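Local coordinates for putative N-acetylmuramoyl-L-alanine amidase,autolysin cwp6 (Peptoclostridium difficile, PDB 5J72) that anchors itself in the cell wall through CWB2 modules and probably hydrolyses the N-acetylmuramoyl-L-alanine bond of peptidoglycan as a zinc amidase, at the zinc ion site and the sodium ion site. Residues are numbered along the deposited sequence; one frame, centred on the assembly and turned at random.

Site 1: the zinc ion site. Residues 460, 464, 467, 477, 530-531, 603. With ZN (zinc ion), chain B.
The imidazole of His460 has oxygens at two edges, both in its plane: Asp464 OD2, bonded to ND1, and Glu477 OE1, a fellow zinc ligand. The ring of His530 is turned steeply against it and presents ND1, whereas His460 presents NE2, so the two histidines approach the same metal through different nitrogens. This is the His-Glu-His zinc centre of the Amidase_3 family. Glu477, at the start of helix 477-494, completes the protein triad with a fully extended chain, CG anti to the backbone N (chi1 -179°), that brings OE1 to the zinc as a one-oxygen ligand. Glu477 OE1 sits 2.2 Å from ZN, and the three protein ligands occupy one face of a near-octahedral shell whose other face is made of waters. Water 1 stands opposite Glu477, water 2 opposite His460 and water 3 opposite His530; the zinc itself is only partly occupied.

Second-shell bonds fix His460 and Glu477. His460 ND1 donates to Asp464 OD2 over 2.8 Å, in the ring plane but from above the carboxylate plane, a contact that could make the imidazole a stronger donor to zinc. Glu477 is gripped at both oxygens. The backbone N of Ala467 meets Glu477 OE2 at 2.8 Å on the anti lone pair, while the backbone N of Tyr531 comes to Glu477 OE1 from above the carboxylate plane at 3.0 Å. These bonds pin the carboxylate's rotation, and Glu477 OE2 also reaches the oxygen of water 3 at 2.7 Å.

Glu603, on strand 599-604, stays off the metal. It is the family's catalytic glutamate, expected to act as general base, and it bends toward the metal-bound water 2, whose oxygen is also held by the Tyr531 carbonyl O at 3.1 Å. Glu603 OE2 lies 3.0 Å from the oxygen of water 2.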
loop_
_atom_site.group_PDB
_atom_site.type_symbol
_atom_site.label_atom_id
_atom_site.label_comp_id
_atom_site.label_asym_id
_atom_site.label_seq_id
_atom_site.Cartn_x
_atom_site.Cartn_y
_atom_site.Cartn_z
ATOM N N HIS A 460 17.126 -17.552 -14.160
ATOM C CA HIS A 460 17.793 -16.438 -14.849
ATOM C C HIS A 460 17.553 -15.143 -14.124
ATOM O O HIS A 460 17.210 -15.170 -12.941
ATOM C CB HIS A 460 17.244 -16.385 -16.283
ATOM C CG HIS A 460 17.382 -17.702 -16.983
ATOM N ND1 HIS A 460 18.594 -18.236 -17.352
ATOM C CD2 HIS A 460 16.426 -18.635 -17.311
ATOM C CE1 HIS A 460 18.351 -19.449 -17.876
ATOM N NE2 HIS A 460 17.055 -19.773 -17.887
ATOM N N ASP A 464 21.422 -12.291 -17.352
ATOM C CA ASP A 464 20.982 -13.472 -18.113
ATOM C C ASP A 464 19.488 -13.415 -18.365
ATOM O O ASP A 464 18.698 -13.618 -17.433
ATOM C CB ASP A 464 21.352 -14.768 -17.313
ATOM C CG ASP A 464 21.026 -16.060 -18.082
ATOM O OD1 ASP A 464 20.599 -15.976 -19.264
ATOM O OD2 ASP A 464 21.189 -17.138 -17.515
ATOM N N ALA A 467 15.770 -17.833 -22.219
ATOM C CA ALA A 467 15.188 -17.848 -23.571
ATOM C C ALA A 467 14.325 -16.609 -23.827
ATOM O O ALA A 467 13.763 -16.034 -22.894
ATOM C CB ALA A 467 14.319 -19.088 -23.743
ATOM N N GLU A 477 12.272 -15.049 -20.785
ATOM C CA GLU A 477 12.094 -16.049 -19.733
ATOM C C GLU A 477 12.286 -15.440 -18.300
ATOM O O GLU A 477 11.499 -15.764 -17.385
ATOM C CB GLU A 477 13.097 -17.190 -19.955
ATOM C CG GLU A 477 12.988 -18.311 -18.906
ATOM C CD GLU A 477 13.989 -19.445 -19.156
ATOM O OE1 GLU A 477 13.992 -20.407 -18.381
ATOM O OE2 GLU A 477 14.785 -19.364 -20.114
ATOM N N HIS A 530 11.260 -22.276 -14.759
ATOM C CA HIS A 530 11.845 -21.889 -16.037
ATOM C C HIS A 530 10.826 -21.976 -17.182
ATOM O O HIS A 530 9.724 -22.491 -16.987
ATOM C CB HIS A 530 13.019 -22.845 -16.344
ATOM C CG HIS A 530 14.247 -22.553 -15.528
ATOM N ND1 HIS A 530 15.386 -21.955 -16.085
ATOM C CD2 HIS A 530 14.496 -22.759 -14.202
ATOM C CE1 HIS A 530 16.246 -21.817 -15.081
ATOM N NE2 HIS A 530 15.775 -22.279 -13.924
ATOM N N TYR A 531 11.179 -21.436 -18.370
ATOM C CA TYR A 531 10.331 -21.543 -19.564
ATOM C C TYR A 531 11.201 -22.196 -20.664
ATOM O O TYR A 531 12.397 -21.893 -20.738
ATOM C CB TYR A 531 9.803 -20.175 -19.992
ATOM C CG TYR A 531 8.575 -19.809 -19.190
ATOM C CD1 TYR A 531 7.297 -20.001 -19.706
ATOM C CD2 TYR A 531 8.688 -19.330 -17.885
ATOM C CE1 TYR A 531 6.164 -19.747 -18.941
ATOM C CE2 TYR A 531 7.556 -19.070 -17.112
ATOM C CZ TYR A 531 6.298 -19.285 -17.640
ATOM O OH TYR A 531 5.179 -19.036 -16.873
ATOM N N GLU A 603 9.600 -26.645 -16.295
ATOM C CA GLU A 603 9.635 -25.889 -17.547
ATOM C C GLU A 603 8.171 -25.683 -17.831
ATOM O O GLU A 603 7.533 -26.559 -18.466
ATOM C CB GLU A 603 10.284 -26.699 -18.671
ATOM C CG GLU A 603 11.743 -26.956 -18.342
ATOM C CD GLU A 603 12.630 -25.788 -18.799
ATOM O OE1 GLU A 603 12.098 -24.761 -19.234
ATOM O OE2 GLU A 603 13.856 -25.919 -18.717
HETATM ZN ZN ZN B . 15.829 -21.628 -18.212
HETATM O O HOH W 1 17.540 -22.930 -18.049
HETATM O O HOH W 2 14.849 -23.182 -19.345
HETATM O O HOH W 3 16.633 -21.330 -20.397
#

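Site 2: the sodium ion site. Residues 358, 360, 406-408, 410, 429, 433-437, 439. With NA (sodium ion), chain C.
Backbone torsions, more than side chains, assemble this sodium site, which is built in part from the third CWB2 module of the cell wall-anchoring part. Leu407 and Ser408 keep helical values at the end of helix 404-409, Lys410 then opens to an extended conformation (psi 169°), and beyond helix 424-433 the chain turns through Leu434 and Ser435 before Lys436 extends again. The outcome is a cage of main-chain carbonyls, with no side-chain oxygen among the ligands seen. NA is bound by Leu407 O, Lys410 O and Lys436 O, with Lys410 O at 2.3 Å, by Ser433 O, and by Ser408 O at a longer 2.6 Å. Leu407 O and Lys436 O face each other across the ion, Ser433 O and Ser408 O form a more bent pair, and Lys410 O comes in from the side, giving a shape between square pyramid and trigonal bipyramid. Carbonyls at the C-terminal ends of two helices thus converge on one cation, which may hold those ends together and whose charge would offset the helix dipoles there. The sodium may derive from purification or crystallisation.

Side chains tie the carbonyl-bearing segments in place. Ser408 has OG anti to the backbone N (chi1 179°), and Ser408 OG donates to Ala439 O at 2.6 Å, in the carbonyl plane and on a lone pair. This bond ties the later segment back to the first helix, and the methyl CB of Ala439 lies 3.6 Å from NA. Ser433 OG turns the other way, anti to its own carbonyl carbon, and donates to Ser429 O one helical turn earlier at 3.2 Å, from above the carbonyl plane. Lys410 runs extended to CE, and its last torsion (chi4 -70°) turns NZ aside. Lys410 NZ, the side-chain amine, donates to Tyr358 O, in the carbonyl plane, at 2.8 Å, and likewise to Asp360 O, which it meets from above the carbonyl plane.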
loop_
_atom_site.group_PDB
_atom_site.type_symbol
_atom_site.label_atom_id
_atom_site.label_comp_id
_atom_site.label_asym_id
_atom_site.label_seq_id
_atom_site.Cartn_x
_atom_site.Cartn_y
_atom_site.Cartn_z
ATOM N N TYR A 358 5.414 6.674 -4.859
ATOM C CA TYR A 358 6.183 6.978 -3.649
ATOM C C TYR A 358 7.655 6.464 -3.976
ATOM O O TYR A 358 8.149 5.537 -3.329
ATOM C CB TYR A 358 5.634 6.203 -2.411
ATOM C CG TYR A 358 4.252 6.707 -2.044
ATOM C CD1 TYR A 358 4.088 7.737 -1.116
ATOM C CD2 TYR A 358 3.111 6.208 -2.683
ATOM C CE1 TYR A 358 2.822 8.251 -0.830
ATOM C CE2 TYR A 358 1.842 6.719 -2.402
ATOM C CZ TYR A 358 1.705 7.729 -1.468
ATOM O OH TYR A 358 0.440 8.149 -1.138
ATOM N N ASP A 360 10.584 7.808 -3.401
ATOM C CA ASP A 360 11.647 8.015 -2.437
ATOM C C ASP A 360 12.045 6.729 -1.729
ATOM O O ASP A 360 11.196 5.905 -1.391
ATOM C CB ASP A 360 11.202 9.027 -1.377
ATOM C CG ASP A 360 11.026 10.464 -1.864
ATOM O OD1 ASP A 360 11.351 10.742 -3.019
ATOM O OD2 ASP A 360 10.549 11.301 -1.075
ATOM N N ASN A 406 9.878 -3.516 -2.589
ATOM C CA ASN A 406 9.673 -2.215 -1.961
ATOM C C ASN A 406 10.080 -2.309 -0.462
ATOM O O ASN A 406 10.744 -1.416 0.017
ATOM C CB ASN A 406 8.157 -1.871 -1.996
ATOM C CG ASN A 406 7.676 -1.449 -3.395
ATOM O OD1 ASN A 406 8.492 -1.094 -4.263
ATOM N ND2 ASN A 406 6.384 -1.471 -3.694
ATOM N N LEU A 407 9.641 -3.369 0.266
ATOM C CA LEU A 407 9.958 -3.441 1.709
ATOM C C LEU A 407 11.499 -3.551 1.916
ATOM O O LEU A 407 12.061 -2.876 2.782
ATOM C CB LEU A 407 9.221 -4.585 2.377
ATOM C CG LEU A 407 7.701 -4.390 2.367
ATOM C CD1 LEU A 407 7.056 -5.555 2.995
ATOM C CD2 LEU A 407 7.336 -3.114 3.207
ATOM N N SER A 408 12.178 -4.350 1.078
ATOM C CA SER A 408 13.630 -4.429 1.146
ATOM C C SER A 408 14.294 -3.112 0.825
ATOM O O SER A 408 15.085 -2.610 1.638
ATOM C CB SER A 408 14.173 -5.501 0.179
ATOM O OG SER A 408 15.587 -5.488 0.283
ATOM N N LYS A 410 13.217 0.129 0.646
ATOM C CA LYS A 410 12.908 1.397 1.357
ATOM C C LYS A 410 12.982 1.312 2.859
ATOM O O LYS A 410 13.068 0.235 3.445
ATOM C CB LYS A 410 11.448 1.822 1.016
ATOM C CG LYS A 410 11.222 2.052 -0.477
ATOM C CD LYS A 410 9.773 2.671 -0.783
ATOM C CE LYS A 410 9.495 2.774 -2.279
ATOM N NZ LYS A 410 10.312 3.798 -2.934
ATOM N N SER A 429 7.298 -8.186 10.598
ATOM C CA SER A 429 8.145 -8.438 9.428
ATOM C C SER A 429 8.261 -7.169 8.613
ATOM O O SER A 429 9.329 -6.783 8.145
ATOM C CB SER A 429 7.522 -9.538 8.538
ATOM O OG SER A 429 8.244 -9.641 7.333
ATOM N N SER A 433 11.696 -4.952 7.839
ATOM C CA SER A 433 12.244 -4.527 6.537
ATOM C C SER A 433 12.377 -3.078 6.387
ATOM O O SER A 433 13.271 -2.567 5.652
ATOM C CB SER A 433 11.339 -5.004 5.374
ATOM O OG SER A 433 11.014 -6.386 5.513
ATOM N N LEU A 434 11.434 -2.330 7.015
ATOM C CA LEU A 434 11.459 -0.882 6.775
ATOM C C LEU A 434 12.438 -0.120 7.709
ATOM O O LEU A 434 12.465 1.119 7.692
ATOM C CB LEU A 434 9.981 -0.307 6.930
ATOM C CG LEU A 434 9.106 -0.660 5.681
ATOM C CD1 LEU A 434 7.605 -0.324 6.025
ATOM C CD2 LEU A 434 9.658 0.169 4.474
ATOM N N SER A 435 13.234 -0.872 8.532
ATOM C CA SER A 435 14.243 -0.207 9.400
ATOM C C SER A 435 15.546 -0.088 8.650
ATOM O O SER A 435 16.432 0.623 9.098
ATOM C CB SER A 435 14.427 -0.981 10.704
ATOM O OG SER A 435 15.028 -2.251 10.487
ATOM N N LYS A 436 15.710 -0.747 7.467
ATOM C CA LYS A 436 16.984 -0.563 6.707
ATOM C C LYS A 436 16.867 -0.698 5.169
ATOM O O LYS A 436 15.987 -1.395 4.664
ATOM C CB LYS A 436 18.044 -1.592 7.171
ATOM C CG LYS A 436 17.468 -2.956 7.335
ATOM C CD LYS A 436 17.708 -3.496 8.761
ATOM N N HIS A 437 17.746 -0.016 4.459
ATOM C CA HIS A 437 17.833 -0.102 3.016
ATOM C C HIS A 437 18.435 -1.454 2.630
ATOM O O HIS A 437 19.285 -1.964 3.354
ATOM C CB HIS A 437 18.719 1.012 2.502
ATOM C CG HIS A 437 18.052 2.336 2.630
ATOM N ND1 HIS A 437 16.795 2.577 2.098
ATOM C CD2 HIS A 437 18.436 3.477 3.250
ATOM C CE1 HIS A 437 16.455 3.823 2.397
ATOM N NE2 HIS A 437 17.424 4.391 3.090
ATOM N N ALA A 439 17.276 -4.222 2.910
ATOM C CA ALA A 439 17.017 -5.150 3.991
ATOM C C ALA A 439 16.927 -6.598 3.466
ATOM O O ALA A 439 16.434 -6.831 2.363
ATOM C CB ALA A 439 15.713 -4.792 4.669
HETATM NA NA NA C . 13.901 -1.855 3.792
#

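Site 1 and site 2 lie on one chain, in a deposited assembly of a single copy, with the centres of their C-alpha atoms about 28 Å apart. They share no residue and no helix or strand. The chain leaves site 2 just after Ala439, passes the short helix 443-446 and strand 453-458, and reaches the first zinc ligand of site 1 at His460. Site 2 therefore lies where the anchoring part hands over to the enzyme. It may stiffen that exit and so influence how the catalytic part is held relative to the wall, although the structure alone does not show any coupling between the two metals.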